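Local coordinates for protein peptide chain release factor subunit 1 (Aeropyrum pernix, PDB 3AGK) that probably directs the termination of protein synthesis on the ribosome in response to the stop codons UAA, UAG and UGA, together with a GTP-binding partner subunit, at residues 160-165 and 321-326; 286-291 and 363-368; 290-293 and 298-301; 309-314 and 336-341. One frame throughout, in Å; residues are numbered along the deposited sequence.

Contact 1: residues 160-165 and 321-326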
loop_
_atom_site.group_PDB
_atom_site.type_symbol
_atom_site.label_atom_id
_atom_site.label_comp_id
_atom_site.label_asym_id
_atom_site.label_seq_id
_atom_site.Cartn_x
_atom_site.Cartn_y
_atom_site.Cartn_z
ATOM N N GLY A 160 -2.514 -5.762 -4.716
ATOM C CA GLY A 160 -3.666 -6.570 -4.347
ATOM C C GLY A 160 -4.896 -5.941 -4.974
ATOM O O GLY A 160 -4.934 -5.708 -6.180
ATOM N N ALA A 161 -5.892 -5.633 -4.154
ATOM C CA ALA A 161 -7.107 -4.988 -4.642
ATOM C C ALA A 161 -7.102 -3.440 -4.558
ATOM O O ALA A 161 -8.091 -2.796 -4.893
ATOM C CB ALA A 161 -8.351 -5.577 -3.920
ATOM N N ARG A 162 -5.996 -2.847 -4.122
ATOM C CA ARG A 162 -5.906 -1.381 -4.008
ATOM C C ARG A 162 -5.325 -0.721 -5.253
ATOM O O ARG A 162 -4.156 -0.924 -5.578
ATOM C CB ARG A 162 -5.050 -0.983 -2.805
ATOM C CG ARG A 162 -5.437 -1.714 -1.533
ATOM C CD ARG A 162 -4.673 -1.188 -0.339
ATOM N NE ARG A 162 -5.131 -1.786 0.914
ATOM C CZ ARG A 162 -6.341 -1.601 1.433
ATOM N NH1 ARG A 162 -7.232 -0.845 0.802
ATOM N NH2 ARG A 162 -6.664 -2.180 2.582
ATOM N N LEU A 163 -6.148 0.074 -5.933
ATOM C CA LEU A 163 -5.732 0.811 -7.123
ATOM C C LEU A 163 -5.798 2.310 -6.866
ATOM O O LEU A 163 -6.828 2.824 -6.426
ATOM C CB LEU A 163 -6.646 0.481 -8.285
ATOM C CG LEU A 163 -6.364 1.141 -9.622
ATOM C CD1 LEU A 163 -5.012 0.685 -10.199
ATOM C CD2 LEU A 163 -7.499 0.755 -10.545
ATOM N N GLU A 164 -4.705 3.007 -7.159
ATOM C CA GLU A 164 -4.614 4.432 -6.890
ATOM C C GLU A 164 -3.911 5.200 -8.010
ATOM O O GLU A 164 -3.042 4.663 -8.732
ATOM C CB GLU A 164 -3.893 4.678 -5.562
ATOM C CG GLU A 164 -2.447 4.187 -5.544
ATOM C CD GLU A 164 -1.736 4.490 -4.228
ATOM O OE1 GLU A 164 -2.191 5.388 -3.488
ATOM O OE2 GLU A 164 -0.714 3.836 -3.933
ATOM N N VAL A 165 -4.314 6.459 -8.151
ATOM C CA VAL A 165 -3.678 7.389 -9.066
ATOM C C VAL A 165 -2.477 7.984 -8.342
ATOM O O VAL A 165 -2.625 8.483 -7.235
ATOM C CB VAL A 165 -4.645 8.518 -9.452
ATOM C CG1 VAL A 165 -3.887 9.667 -10.121
ATOM C CG2 VAL A 165 -5.733 7.998 -10.367
ATOM N N ILE A 321 -17.270 -8.511 1.661
ATOM C CA ILE A 321 -17.182 -7.784 2.926
ATOM C C ILE A 321 -16.388 -6.503 2.786
ATOM O O ILE A 321 -15.199 -6.537 2.462
ATOM C CB ILE A 321 -16.514 -8.627 4.025
ATOM C CG1 ILE A 321 -17.012 -10.073 3.975
ATOM C CG2 ILE A 321 -16.754 -7.998 5.408
ATOM C CD1 ILE A 321 -16.256 -10.994 4.903
ATOM N N HIS A 322 -17.046 -5.375 3.038
ATOM C CA HIS A 322 -16.375 -4.074 3.029
ATOM C C HIS A 322 -15.314 -4.001 4.138
ATOM O O HIS A 322 -15.575 -4.339 5.290
ATOM C CB HIS A 322 -17.403 -2.938 3.182
ATOM C CG HIS A 322 -16.877 -1.584 2.808
ATOM N ND1 HIS A 322 -16.076 -0.836 3.647
ATOM C CD2 HIS A 322 -17.062 -0.832 1.695
ATOM C CE1 HIS A 322 -15.777 0.309 3.058
ATOM N NE2 HIS A 322 -16.366 0.335 1.873
ATOM N N GLU A 323 -14.120 -3.547 3.784
ATOM C CA GLU A 323 -12.992 -3.557 4.710
ATOM C C GLU A 323 -13.166 -2.676 5.961
ATOM O O GLU A 323 -12.455 -2.847 6.950
ATOM C CB GLU A 323 -11.718 -3.140 3.978
ATOM C CG GLU A 323 -11.682 -1.668 3.637
ATOM C CD GLU A 323 -10.367 -1.261 3.001
ATOM O OE1 GLU A 323 -10.343 -0.248 2.267
ATOM O OE2 GLU A 323 -9.359 -1.966 3.227
ATOM N N SER A 324 -14.097 -1.733 5.931
ATOM C CA SER A 324 -14.298 -0.877 7.105
ATOM C C SER A 324 -15.165 -1.520 8.198
ATOM O O SER A 324 -15.380 -0.928 9.256
ATOM C CB SER A 324 -14.848 0.500 6.708
ATOM O OG SER A 324 -16.219 0.431 6.351
ATOM N N ARG A 325 -15.657 -2.727 7.952
ATOM C CA ARG A 325 -16.410 -3.446 8.974
ATOM C C ARG A 325 -15.516 -3.955 10.097
ATOM O O ARG A 325 -14.544 -4.672 9.866
ATOM C CB ARG A 325 -17.200 -4.606 8.365
ATOM C CG ARG A 325 -18.493 -4.162 7.723
ATOM C CD ARG A 325 -19.261 -5.332 7.187
ATOM N NE ARG A 325 -20.684 -5.218 7.485
ATOM C CZ ARG A 325 -21.238 -5.619 8.619
ATOM N NH1 ARG A 325 -20.486 -6.153 9.560
ATOM N NH2 ARG A 325 -22.538 -5.490 8.809
ATOM N N GLU A 326 -15.863 -3.585 11.321
ATOM C CA GLU A 326 -15.082 -3.999 12.470
ATOM C C GLU A 326 -15.138 -5.510 12.651
ATOM O O GLU A 326 -14.134 -6.135 12.980
ATOM C CB GLU A 326 -15.549 -3.247 13.711
ATOM C CG GLU A 326 -15.509 -1.739 13.500
ATOM C CD GLU A 326 -15.881 -0.952 14.735
ATOM O OE1 GLU A 326 -15.812 0.297 14.689
ATOM O OE2 GLU A 326 -16.245 -1.583 15.748
#

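Contact 2: residues 286-291 and 363-368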
loop_
_atom_site.group_PDB
_atom_site.type_symbol
_atom_site.label_atom_id
_atom_site.label_comp_id
_atom_site.label_asym_id
_atom_site.label_seq_id
_atom_site.Cartn_x
_atom_site.Cartn_y
_atom_site.Cartn_z
ATOM N N MET A 286 -18.212 -7.801 -7.436
ATOM C CA MET A 286 -19.127 -6.661 -7.297
ATOM C C MET A 286 -20.140 -6.565 -8.440
ATOM O O MET A 286 -21.326 -6.332 -8.219
ATOM C CB MET A 286 -18.347 -5.358 -7.213
ATOM C CG MET A 286 -18.269 -4.796 -5.827
ATOM S SD MET A 286 -19.855 -4.294 -5.120
ATOM C CE MET A 286 -19.361 -4.397 -3.417
ATOM N N GLU A 287 -19.659 -6.737 -9.665
ATOM C CA GLU A 287 -20.534 -6.719 -10.830
ATOM C C GLU A 287 -21.518 -7.887 -10.856
ATOM O O GLU A 287 -22.699 -7.699 -11.151
ATOM C CB GLU A 287 -19.714 -6.674 -12.119
ATOM C CG GLU A 287 -18.942 -5.380 -12.288
ATOM C CD GLU A 287 -18.056 -5.393 -13.521
ATOM O OE1 GLU A 287 -17.345 -4.387 -13.753
ATOM O OE2 GLU A 287 -18.069 -6.412 -14.254
ATOM N N GLU A 288 -21.042 -9.091 -10.560
ATOM C CA GLU A 288 -21.942 -10.234 -10.480
ATOM C C GLU A 288 -23.047 -9.978 -9.442
ATOM O O GLU A 288 -24.225 -10.213 -9.702
ATOM C CB GLU A 288 -21.177 -11.509 -10.132
ATOM C CG GLU A 288 -22.058 -12.736 -9.966
ATOM C CD GLU A 288 -21.266 -14.002 -9.661
ATOM O OE1 GLU A 288 -20.034 -13.914 -9.477
ATOM O OE2 GLU A 288 -21.879 -15.087 -9.597
ATOM N N PHE A 289 -22.650 -9.484 -8.273
ATOM C CA PHE A 289 -23.587 -9.141 -7.217
ATOM C C PHE A 289 -24.640 -8.159 -7.746
ATOM O O PHE A 289 -25.832 -8.336 -7.516
ATOM C CB PHE A 289 -22.821 -8.583 -5.997
ATOM C CG PHE A 289 -23.703 -7.981 -4.923
ATOM C CD1 PHE A 289 -24.530 -8.776 -4.148
ATOM C CD2 PHE A 289 -23.685 -6.614 -4.680
ATOM C CE1 PHE A 289 -25.336 -8.226 -3.160
ATOM C CE2 PHE A 289 -24.479 -6.056 -3.694
ATOM C CZ PHE A 289 -25.305 -6.865 -2.924
ATOM N N LYS A 290 -24.204 -7.136 -8.475
ATOM C CA LYS A 290 -25.133 -6.104 -8.925
ATOM C C LYS A 290 -26.073 -6.602 -10.022
ATOM O O LYS A 290 -27.243 -6.235 -10.054
ATOM C CB LYS A 290 -24.386 -4.852 -9.372
ATOM C CG LYS A 290 -25.140 -3.572 -9.059
ATOM C CD LYS A 290 -26.541 -3.577 -9.689
ATOM C CE LYS A 290 -27.552 -2.799 -8.864
ATOM N NZ LYS A 290 -28.947 -3.051 -9.328
ATOM N N LEU A 291 -25.556 -7.450 -10.902
ATOM C CA LEU A 291 -26.347 -8.096 -11.945
ATOM C C LEU A 291 -27.511 -8.920 -11.363
ATOM O O LEU A 291 -28.634 -8.883 -11.869
ATOM C CB LEU A 291 -25.434 -8.995 -12.787
ATOM C CG LEU A 291 -25.725 -9.198 -14.274
ATOM C CD1 LEU A 291 -26.124 -7.884 -14.922
ATOM C CD2 LEU A 291 -24.514 -9.801 -14.983
ATOM N N ALA A 363 -22.629 -8.642 2.040
ATOM C CA ALA A 363 -23.585 -9.351 1.201
ATOM C C ALA A 363 -22.967 -10.619 0.643
ATOM O O ALA A 363 -21.744 -10.751 0.617
ATOM C CB ALA A 363 -24.100 -8.458 0.073
ATOM N N GLY A 364 -23.815 -11.557 0.219
ATOM C CA GLY A 364 -23.337 -12.800 -0.346
ATOM C C GLY A 364 -23.934 -13.071 -1.709
ATOM O O GLY A 364 -25.075 -12.708 -1.984
ATOM N N ILE A 365 -23.149 -13.683 -2.579
ATOM C CA ILE A 365 -23.710 -14.286 -3.772
ATOM C C ILE A 365 -23.951 -15.777 -3.459
ATOM O O ILE A 365 -23.056 -16.477 -2.990
ATOM C CB ILE A 365 -22.782 -14.140 -4.974
ATOM C CG1 ILE A 365 -22.482 -12.658 -5.242
ATOM C CG2 ILE A 365 -23.391 -14.846 -6.215
ATOM C CD1 ILE A 365 -21.317 -12.435 -6.219
ATOM N N LEU A 366 -25.173 -16.241 -3.694
ATOM C CA LEU A 366 -25.554 -17.617 -3.385
ATOM C C LEU A 366 -25.211 -18.597 -4.509
ATOM O O LEU A 366 -25.167 -18.230 -5.678
ATOM C CB LEU A 366 -27.051 -17.685 -3.088
ATOM C CG LEU A 366 -27.549 -16.846 -1.909
ATOM C CD1 LEU A 366 -29.038 -17.054 -1.698
ATOM C CD2 LEU A 366 -26.783 -17.173 -0.632
ATOM N N ARG A 367 -24.959 -19.849 -4.158
ATOM C CA ARG A 367 -24.831 -20.873 -5.186
ATOM C C ARG A 367 -26.198 -21.497 -5.450
ATOM O O ARG A 367 -26.421 -22.129 -6.485
ATOM C CB ARG A 367 -23.794 -21.926 -4.804
ATOM C CG ARG A 367 -23.909 -22.398 -3.388
ATOM C CD ARG A 367 -22.950 -23.525 -3.130
ATOM N NE ARG A 367 -21.549 -23.122 -3.152
ATOM C CZ ARG A 367 -20.761 -23.135 -2.083
ATOM N NH1 ARG A 367 -21.239 -23.530 -0.903
ATOM N NH2 ARG A 367 -19.491 -22.774 -2.196
ATOM N N PHE A 368 -27.104 -21.316 -4.496
ATOM C CA PHE A 368 -28.525 -21.535 -4.729
ATOM C C PHE A 368 -29.342 -20.736 -3.735
ATOM O O PHE A 368 -30.255 -20.021 -4.134
ATOM C CB PHE A 368 -28.919 -23.030 -4.715
ATOM C CG PHE A 368 -27.911 -23.933 -4.051
ATOM C CD1 PHE A 368 -27.189 -24.858 -4.793
ATOM C CD2 PHE A 368 -27.684 -23.857 -2.694
ATOM C CE1 PHE A 368 -26.254 -25.684 -4.180
ATOM C CE2 PHE A 368 -26.753 -24.676 -2.081
ATOM C CZ PHE A 368 -26.042 -25.589 -2.819
#

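Contact 3: residues 290-293 and 298-301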
loop_
_atom_site.group_PDB
_atom_site.type_symbol
_atom_site.label_atom_id
_atom_site.label_comp_id
_atom_site.label_asym_id
_atom_site.label_seq_id
_atom_site.Cartn_x
_atom_site.Cartn_y
_atom_site.Cartn_z
ATOM N N LYS A 290 -24.204 -7.136 -8.475
ATOM C CA LYS A 290 -25.133 -6.104 -8.925
ATOM C C LYS A 290 -26.073 -6.602 -10.022
ATOM O O LYS A 290 -27.243 -6.235 -10.054
ATOM C CB LYS A 290 -24.386 -4.852 -9.372
ATOM C CG LYS A 290 -25.140 -3.572 -9.059
ATOM C CD LYS A 290 -26.541 -3.577 -9.689
ATOM C CE LYS A 290 -27.552 -2.799 -8.864
ATOM N NZ LYS A 290 -28.947 -3.051 -9.328
ATOM N N LEU A 291 -25.556 -7.450 -10.902
ATOM C CA LEU A 291 -26.347 -8.096 -11.945
ATOM C C LEU A 291 -27.511 -8.920 -11.363
ATOM O O LEU A 291 -28.634 -8.883 -11.869
ATOM C CB LEU A 291 -25.434 -8.995 -12.787
ATOM C CG LEU A 291 -25.725 -9.198 -14.274
ATOM C CD1 LEU A 291 -26.124 -7.884 -14.922
ATOM C CD2 LEU A 291 -24.514 -9.801 -14.983
ATOM N N HIS A 292 -27.239 -9.664 -10.298
ATOM C CA HIS A 292 -28.291 -10.413 -9.621
ATOM C C HIS A 292 -29.329 -9.457 -9.033
ATOM O O HIS A 292 -30.533 -9.711 -9.120
ATOM C CB HIS A 292 -27.720 -11.316 -8.518
ATOM C CG HIS A 292 -26.884 -12.449 -9.029
ATOM N ND1 HIS A 292 -27.402 -13.478 -9.788
ATOM C CD2 HIS A 292 -25.567 -12.726 -8.872
ATOM C CE1 HIS A 292 -26.439 -14.331 -10.089
ATOM N NE2 HIS A 292 -25.315 -13.898 -9.543
ATOM N N LEU A 293 -28.859 -8.365 -8.430
ATOM C CA LEU A 293 -29.756 -7.352 -7.884
ATOM C C LEU A 293 -30.649 -6.794 -8.974
ATOM O O LEU A 293 -31.873 -6.759 -8.841
ATOM C CB LEU A 293 -28.968 -6.189 -7.299
ATOM C CG LEU A 293 -28.554 -6.203 -5.837
ATOM C CD1 LEU A 293 -27.938 -4.841 -5.518
ATOM C CD2 LEU A 293 -29.744 -6.466 -4.951
ATOM N N GLY A 298 -32.705 -13.310 -6.999
ATOM C CA GLY A 298 -32.749 -13.987 -5.714
ATOM C C GLY A 298 -31.483 -14.764 -5.388
ATOM O O GLY A 298 -31.423 -15.492 -4.396
ATOM N N MET A 299 -30.459 -14.608 -6.220
ATOM C CA MET A 299 -29.214 -15.347 -6.034
ATOM C C MET A 299 -28.233 -14.607 -5.112
ATOM O O MET A 299 -27.017 -14.771 -5.215
ATOM C CB MET A 299 -28.564 -15.615 -7.391
ATOM C CG MET A 299 -27.947 -16.993 -7.522
ATOM S SD MET A 299 -29.163 -18.319 -7.383
ATOM C CE MET A 299 -28.097 -19.745 -7.534
ATOM N N ILE A 300 -28.770 -13.784 -4.222
ATOM C CA ILE A 300 -27.954 -13.046 -3.270
ATOM C C ILE A 300 -28.624 -12.995 -1.904
ATOM O O ILE A 300 -29.814 -13.282 -1.760
ATOM C CB ILE A 300 -27.733 -11.595 -3.715
ATOM C CG1 ILE A 300 -29.081 -10.878 -3.794
ATOM C CG2 ILE A 300 -26.953 -11.523 -5.039
ATOM C CD1 ILE A 300 -28.989 -9.566 -4.490
ATOM N N VAL A 301 -27.848 -12.617 -0.901
ATOM C CA VAL A 301 -28.350 -12.547 0.460
ATOM C C VAL A 301 -27.692 -11.341 1.120
ATOM O O VAL A 301 -26.558 -10.994 0.798
ATOM C CB VAL A 301 -27.995 -13.827 1.231
ATOM C CG1 VAL A 301 -26.476 -14.047 1.219
ATOM C CG2 VAL A 301 -28.544 -13.784 2.646
#

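Contact 4: residues 309-314 and 336-341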
loop_
_atom_site.group_PDB
_atom_site.type_symbol
_atom_site.label_atom_id
_atom_site.label_comp_id
_atom_site.label_asym_id
_atom_site.label_seq_id
_atom_site.Cartn_x
_atom_site.Cartn_y
_atom_site.Cartn_z
ATOM N N ALA A 309 -27.586 -17.312 8.267
ATOM C CA ALA A 309 -28.342 -18.512 7.922
ATOM C C ALA A 309 -27.917 -19.076 6.572
ATOM O O ALA A 309 -27.811 -20.290 6.413
ATOM C CB ALA A 309 -29.843 -18.227 7.937
ATOM N N ALA A 310 -27.664 -18.203 5.600
ATOM C CA ALA A 310 -27.172 -18.673 4.302
ATOM C C ALA A 310 -25.843 -19.411 4.454
ATOM O O ALA A 310 -25.639 -20.472 3.857
ATOM C CB ALA A 310 -27.039 -17.522 3.316
ATOM N N LEU A 311 -24.946 -18.842 5.256
ATOM C CA LEU A 311 -23.620 -19.410 5.478
ATOM C C LEU A 311 -23.751 -20.760 6.178
ATOM O O LEU A 311 -22.974 -21.680 5.930
ATOM C CB LEU A 311 -22.792 -18.471 6.358
ATOM C CG LEU A 311 -21.483 -17.839 5.863
ATOM C CD1 LEU A 311 -21.277 -17.857 4.332
ATOM C CD2 LEU A 311 -21.385 -16.414 6.403
ATOM N N GLU A 312 -24.746 -20.849 7.055
ATOM C CA GLU A 312 -24.966 -22.002 7.922
ATOM C C GLU A 312 -25.311 -23.260 7.118
ATOM O O GLU A 312 -25.061 -24.391 7.557
ATOM C CB GLU A 312 -26.109 -21.689 8.896
ATOM C CG GLU A 312 -25.828 -21.983 10.365
ATOM C CD GLU A 312 -25.073 -20.866 11.068
ATOM O OE1 GLU A 312 -25.736 -19.984 11.658
ATOM O OE2 GLU A 312 -23.822 -20.876 11.036
ATOM N N MET A 313 -25.912 -23.066 5.951
ATOM C CA MET A 313 -26.293 -24.197 5.122
ATOM C C MET A 313 -25.421 -24.284 3.873
ATOM O O MET A 313 -25.796 -24.905 2.873
ATOM C CB MET A 313 -27.787 -24.149 4.774
ATOM C CG MET A 313 -28.214 -22.991 3.895
ATOM S SD MET A 313 -29.990 -22.750 4.054
ATOM C CE MET A 313 -30.359 -21.906 2.525
ATOM N N GLY A 314 -24.245 -23.671 3.949
ATOM C CA GLY A 314 -23.318 -23.681 2.827
ATOM C C GLY A 314 -23.911 -23.188 1.519
ATOM O O GLY A 314 -23.474 -23.602 0.449
ATOM N N LYS A 336 -14.700 -19.196 6.086
ATOM C CA LYS A 336 -13.854 -20.385 6.171
ATOM C C LYS A 336 -14.748 -21.403 6.829
ATOM O O LYS A 336 -15.322 -21.128 7.874
ATOM C CB LYS A 336 -12.635 -20.136 7.057
ATOM C CG LYS A 336 -11.354 -19.791 6.303
ATOM C CD LYS A 336 -11.456 -18.455 5.589
ATOM C CE LYS A 336 -10.125 -18.065 4.970
ATOM N NZ LYS A 336 -10.229 -16.793 4.207
ATOM N N SER A 337 -14.891 -22.570 6.222
ATOM C CA SER A 337 -16.040 -23.397 6.535
ATOM C C SER A 337 -17.250 -22.557 6.152
ATOM O O SER A 337 -17.162 -21.333 6.098
ATOM C CB SER A 337 -16.092 -23.750 8.016
ATOM O OG SER A 337 -17.336 -24.352 8.328
ATOM N N SER A 338 -18.377 -23.214 5.907
ATOM C CA SER A 338 -19.474 -22.621 5.148
ATOM C C SER A 338 -19.068 -22.702 3.694
ATOM O O SER A 338 -19.889 -22.490 2.806
ATOM C CB SER A 338 -19.729 -21.153 5.514
ATOM O OG SER A 338 -19.933 -20.958 6.899
ATOM N N GLY A 339 -17.786 -22.993 3.469
ATOM C CA GLY A 339 -17.212 -23.113 2.139
ATOM C C GLY A 339 -17.448 -21.930 1.209
ATOM O O GLY A 339 -17.692 -22.127 0.015
ATOM N N ALA A 340 -17.371 -20.706 1.738
ATOM C CA ALA A 340 -17.563 -19.511 0.910
ATOM C C ALA A 340 -16.250 -18.790 0.601
ATOM O O ALA A 340 -15.369 -18.664 1.452
ATOM C CB ALA A 340 -18.594 -18.539 1.550
ATOM N N GLN A 341 -16.110 -18.326 -0.630
ATOM C CA GLN A 341 -14.966 -17.490 -0.948
ATOM C C GLN A 341 -15.192 -16.077 -0.431
ATOM O O GLN A 341 -16.278 -15.507 -0.562
ATOM C CB GLN A 341 -14.678 -17.474 -2.439
ATOM C CG GLN A 341 -13.392 -16.728 -2.782
ATOM C CD GLN A 341 -12.210 -17.140 -1.901
ATOM O OE1 GLN A 341 -12.164 -16.832 -0.701
ATOM N NE2 GLN A 341 -11.245 -17.835 -2.500
#

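Contact 1: residues 160-165 and 321-326
Arg162 and Glu323 meet across the junction between the second and third domains of the release factor, a worked example of how one salt bridge can span two domains, here beside Pro346, which touches Ala161, Arg162 and Glu323. Along 160-165 the chain enters the strand after Ala161. Arg162, the first residue of the strand, makes the contact itself. Its CG lies beside the backbone N (chi1 -49°), and from there the chain runs straight to NE and carries the guanidinium out to the carboxylate, which arrives from the opposite direction on an equally extended chain. The two flat groups are nearly coplanar, 23° apart. NH2 of Arg162 lies 2.8 Å from OE2 of Glu323, a fairly straight bond (164°) received in the syn lone pair of that oxygen and lying in the guanidinium plane. NH1 of Arg162 adds weak, longer bonds, 3.5 Å to OE1 and 3.4 Å to OE2 of Glu323. Farther along, Leu163 and Val165 turn to helix 259-269 within their own domain. Glu323 opens the loop after its strand, at the second position of a type I turn, and its OE1 also accepts the backbone N of Glu347. A glutamine here would keep an acceptor but lose the charge, and would probably leave Arg162 without its anionic partner. Since Arg162 is exposed, solvent is likely to weaken the electrostatic gain, so the pair reads as a directional surface link, with the Glu347 bond helping to hold the carboxylate in place.

Contact 2: residues 286-291 and 363-368
Phe289 and Ala363 supply the first apolar contact: CE1 of the ring lies 3.5 Å from CB of Ala363, and the neighbouring CZ is almost as near, the methyl approaching the ring obliquely. The ring reaches the strand because its CG points away from the backbone N (chi1 170°). A second apolar patch is built by Ile365, whose CD1 sits 4.1 Å from CB of Phe289 and also close to the helix backbone at that residue. The axes of 286-291 and 363-366 cross at 77° and approach to 9.0 Å. This is helix-on-sheet packing in the mixed alpha/beta third domain, whose fold resembles that of the ribosomal proteins L30e and L7Ae. Phe289 also touches Leu320 of strand 316-322 and meets the ring of Phe359 edge-to-face. The remaining contacts pair a charged chain with a hydrocarbon one. Glu288, fully extended, lies obliquely across Ile365, its CG 3.8 Å from CD1 of Ile365. Farther out, OE2 of Glu288 comes within 3.7 Å of CG2 of Ile365, so the isoleucine spans the length of the acidic chain with its two methyls. The same OE2 forms a salt bridge with Lys317 of the adjoining strand.

Contact 3: residues 290-293 and 298-301
His292 presents one face of its imidazole to Met299, whose CB stands 3.8 Å from the ring centroid and 28° off the normal, a CH-pi contact displaced toward the rim. The atom beneath it is ND1 of His292, 3.4 Å from CB of Met299, while the rest of the methionine chain turns about its CB-CG bond and leads away. Ile300 packs beside this pair: its CG2 lies 3.6 Å from CB of His292, the two chains running past one another in antiparallel fashion. Its other branch meets Leu293 at about a right angle, and the CD1 of Ile300 is only 3.2 Å from CD2 of Leu293, tighter than usual for two methyls. Ile300 divides its branches in this way because CG1 stands between the backbone N and the carbonyl carbon (chi1 62°), with CG2 beside the N. In the next shell, Leu293 rests on Trp354 and Phe359 of helix 352-359, and His292 on Ile365. Backbone bonds between Met299 and Leu366 and between Val301 and Gly364 fix the strand side. The chain leaves the end of helix 277-294, turns, and enters 300-302, an outer strand of the mixed beta sheet, so that the helix packs on the strand it leads into, as in alpha/beta domains.

Contact 4: residues 309-314 and 336-341
Gly314 and Ser338 bring the two backbones together, their CA atoms 4.6 Å apart and CA of Gly314 3.6 Å from O of Ser338, where a helix end meets the loop before strand 341-345. The helix stops in a Schellman motif: Gly314, with positive phi, is the C' residue and gives its N to O of Leu311, while the residue after it bonds to O of Ala310. Leu311 and Ser338 carry the contact, and Leu311 also reaches Ala340. The first torsion of Leu311 departs from any staggered position (chi1 -119°), which points to strain or to an uncertain fit, and swings the isobutyl group over the loop. CG of Leu311 comes 3.6 Å from OG of Ser338, and CD1 of Leu311 lies 3.8 Å from CB of Ser338. The same methyl touches CB of Ala340 at 3.9 Å, so one branch rests on two loop residues. With an alanine here in place of the leucine, a gap is likely to open against CB of Ser338 and CB of Ala340, and the apolar packing there would be lost. The hydroxyl of Ser338 also passes 3.3 Å from O of Leu311, but its hydrogen bond is with O of Lys334, toward which it donates, back in helix 328-335. In the third domain the contact therefore joins the C-terminal end of helix 304-312 to the chain leaving helix 328-335. Val316 of strand 316-322 receives Ala310, Leu311 and Ala340, while the backbone of Gln341 pairs with Lys317 and Leu319 in that strand, and Arg367 binds O of both Gly314 and Gly339.

How the contacts relate
From the N terminus, contact 1 opens first, in the second domain, and closes at 321-326 in the third; it is the one contact of the four that bridges domains. Contacts 2 and 3 then start from the same helix, 277-294. Contact 3 closes almost at once, nested inside contact 1, whereas contact 2 runs on to the C-terminal strand and so crosses contact 1. Contact 4 follows contact 3 in series, crosses contact 1 and is nested inside contact 2. Within the third domain, strand 362-366 joins contacts 2 and 3 by backbone bonds to 298-301, and Arg367 links contact 2 to both segments of contact 4.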